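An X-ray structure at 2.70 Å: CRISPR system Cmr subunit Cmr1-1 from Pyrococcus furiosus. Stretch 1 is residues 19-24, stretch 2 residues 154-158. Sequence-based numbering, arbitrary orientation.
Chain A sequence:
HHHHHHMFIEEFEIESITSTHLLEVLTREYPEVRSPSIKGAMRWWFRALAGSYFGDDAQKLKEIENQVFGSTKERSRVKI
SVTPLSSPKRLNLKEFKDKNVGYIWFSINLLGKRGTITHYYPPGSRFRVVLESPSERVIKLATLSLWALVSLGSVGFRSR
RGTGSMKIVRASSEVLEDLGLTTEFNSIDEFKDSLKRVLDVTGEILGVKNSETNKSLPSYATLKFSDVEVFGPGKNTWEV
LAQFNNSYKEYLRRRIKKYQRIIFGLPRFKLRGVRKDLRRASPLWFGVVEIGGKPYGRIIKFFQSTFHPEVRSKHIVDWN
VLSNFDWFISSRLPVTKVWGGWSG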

# COMPACT_ATOMS: atom_id res chain seq x y z
N SER A 19 11.38 5.04 5.69
CA SER A 19 12.52 4.33 5.12
C SER A 19 12.07 3.46 3.95
O SER A 19 11.09 2.73 4.06
CB SER A 19 13.20 3.46 6.18
OG SER A 19 13.49 4.21 7.35
N THR A 20 12.78 3.57 2.83
CA THR A 20 12.38 2.89 1.61
C THR A 20 13.41 1.84 1.22
O THR A 20 14.61 2.12 1.23
CB THR A 20 12.18 3.89 0.45
OG1 THR A 20 11.13 4.81 0.79
CG2 THR A 20 11.80 3.17 -0.84
N HIS A 21 12.95 0.64 0.88
CA HIS A 21 13.84 -0.47 0.57
C HIS A 21 13.53 -1.10 -0.79
O HIS A 21 12.67 -1.97 -0.90
CB HIS A 21 13.76 -1.52 1.67
CG HIS A 21 14.24 -1.03 3.00
ND1 HIS A 21 15.50 -1.30 3.48
CD2 HIS A 21 13.63 -0.28 3.94
CE1 HIS A 21 15.64 -0.74 4.67
NE2 HIS A 21 14.52 -0.11 4.97
N LEU A 22 14.25 -0.66 -1.82
CA LEU A 22 14.05 -1.17 -3.17
C LEU A 22 14.98 -2.35 -3.41
O LEU A 22 16.15 -2.17 -3.74
CB LEU A 22 14.28 -0.07 -4.19
CG LEU A 22 13.52 1.23 -3.87
CD1 LEU A 22 13.75 2.29 -4.93
CD2 LEU A 22 12.04 0.94 -3.69
N LEU A 23 14.45 -3.55 -3.23
CA LEU A 23 15.27 -4.75 -3.21
C LEU A 23 14.83 -5.80 -4.22
O LEU A 23 14.82 -6.99 -3.90
CB LEU A 23 15.26 -5.36 -1.81
CG LEU A 23 15.71 -4.45 -0.67
CD1 LEU A 23 15.60 -5.17 0.67
CD2 LEU A 23 17.15 -4.00 -0.92
N GLU A 24 14.49 -5.37 -5.44
CA GLU A 24 14.06 -6.29 -6.48
C GLU A 24 15.13 -7.33 -6.81
O GLU A 24 14.82 -8.44 -7.26
CB GLU A 24 13.67 -5.53 -7.75
CG GLU A 24 12.41 -4.71 -7.60
CD GLU A 24 11.90 -4.17 -8.93
OE1 GLU A 24 11.07 -4.85 -9.57
OE2 GLU A 24 12.33 -3.06 -9.33
N SER A 154 2.38 2.39 -1.42
CA SER A 154 3.76 2.50 -1.00
C SER A 154 4.59 1.55 -1.87
O SER A 154 4.02 0.76 -2.62
CB SER A 154 3.93 2.15 0.48
OG SER A 154 3.28 0.93 0.77
N VAL A 155 5.91 1.62 -1.76
CA VAL A 155 6.77 0.77 -2.59
C VAL A 155 7.92 0.13 -1.81
O VAL A 155 8.37 0.65 -0.79
CB VAL A 155 7.37 1.57 -3.77
CG1 VAL A 155 6.28 2.09 -4.69
CG2 VAL A 155 8.22 2.72 -3.25
N GLY A 156 8.38 -1.03 -2.29
CA GLY A 156 9.52 -1.69 -1.70
C GLY A 156 9.23 -2.82 -0.73
O GLY A 156 8.07 -3.19 -0.50
N PHE A 157 10.29 -3.38 -0.16
CA PHE A 157 10.17 -4.45 0.81
C PHE A 157 9.46 -3.96 2.07
O PHE A 157 9.81 -2.90 2.61
CB PHE A 157 11.56 -5.01 1.15
CG PHE A 157 11.53 -6.23 2.03
CD1 PHE A 157 10.65 -7.27 1.77
CD2 PHE A 157 12.40 -6.35 3.11
CE1 PHE A 157 10.62 -8.40 2.58
CE2 PHE A 157 12.38 -7.48 3.92
CZ PHE A 157 11.49 -8.51 3.65
N ARG A 158 8.47 -4.72 2.52
CA ARG A 158 7.70 -4.43 3.74
C ARG A 158 6.84 -3.17 3.64
O ARG A 158 6.47 -2.59 4.66
CB ARG A 158 8.64 -4.34 4.95
CG ARG A 158 9.11 -5.68 5.46
CD ARG A 158 7.94 -6.45 6.07
NE ARG A 158 8.31 -7.83 6.34
CZ ARG A 158 8.07 -8.85 5.52
NH1 ARG A 158 7.44 -8.64 4.37
NH2 ARG A 158 8.46 -10.08 5.85

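This is a small loop-to-loop contact pinned by a single backbone hydrogen bond and padded on its flanks by apolar side chains, joining segments more than 130 residues apart in the same chain. Neither stretch forms a regular helix or strand, and the end-to-end directions of the touching parts, Thr20 to Leu23 against Val155 to Gly156 to Phe157, differ by 60°. The two segments are therefore neither parallel nor antiparallel, and the surface buried between them, both sides summed, is a modest 238 Å².

The hydrogen bond runs from Phe157 N to His21 O, with a donor-acceptor distance of 2.9 Å and an N-H...O angle of 164°, both close to ideal, so the amide points almost straight at the carbonyl oxygen. It is the only hydrogen bond between the stretches, and the backbones come close around it: Leu22 CA lies 4.8 Å from Gly156 CA.

Gly156 makes this approach possible. His21 O sits 3.3 Å from Gly156 CA, and a CB built in ideal geometry on Gly156 would point toward stretch 1 and fall 2.7 Å from His21 O, a clash. The backbone gives a second, independent reason for glycine: at phi 99° and psi -177°, a CB would also be jammed against the carbonyl oxygen of Val155. The absence of a side chain thus suits both the local conformation and the contact.

Apolar groups add to the contact beside this backbone approach. The CA-to-CB bond of Leu22 points away from stretch 2, yet its m,t rotamer (chi1 -50°, chi2 -178°) brings the end of the side chain back, placing Leu22 CD2 4.2 Å from Val155 CG2 and also 4.2 Å from Gly156 CA. Thr20 adds its methyl group, with Thr20 CG2 4.3 Å from Val155 CG2, a separation typical of van der Waals packing rather than polar bonding.

Beside the hydrogen bond, Phe157 has the largest area covered by the other stretch, 62 Å². Its CB is directed toward stretch 1, but with chi1 at -173° (t) the ring leads away, so much of the close packing falls near the base of the side chain. Leu23, whose CA-to-CB bond points toward stretch 2, sets Leu23 CD1 4.1 Å from Phe157 CB and meets the ring obliquely. His21 CB likewise lies 4.2 Å from Phe157 CB; the imidazole makes no hydrogen bond to stretch 2, so the polar link from His21 is carried by its main-chain carbonyl.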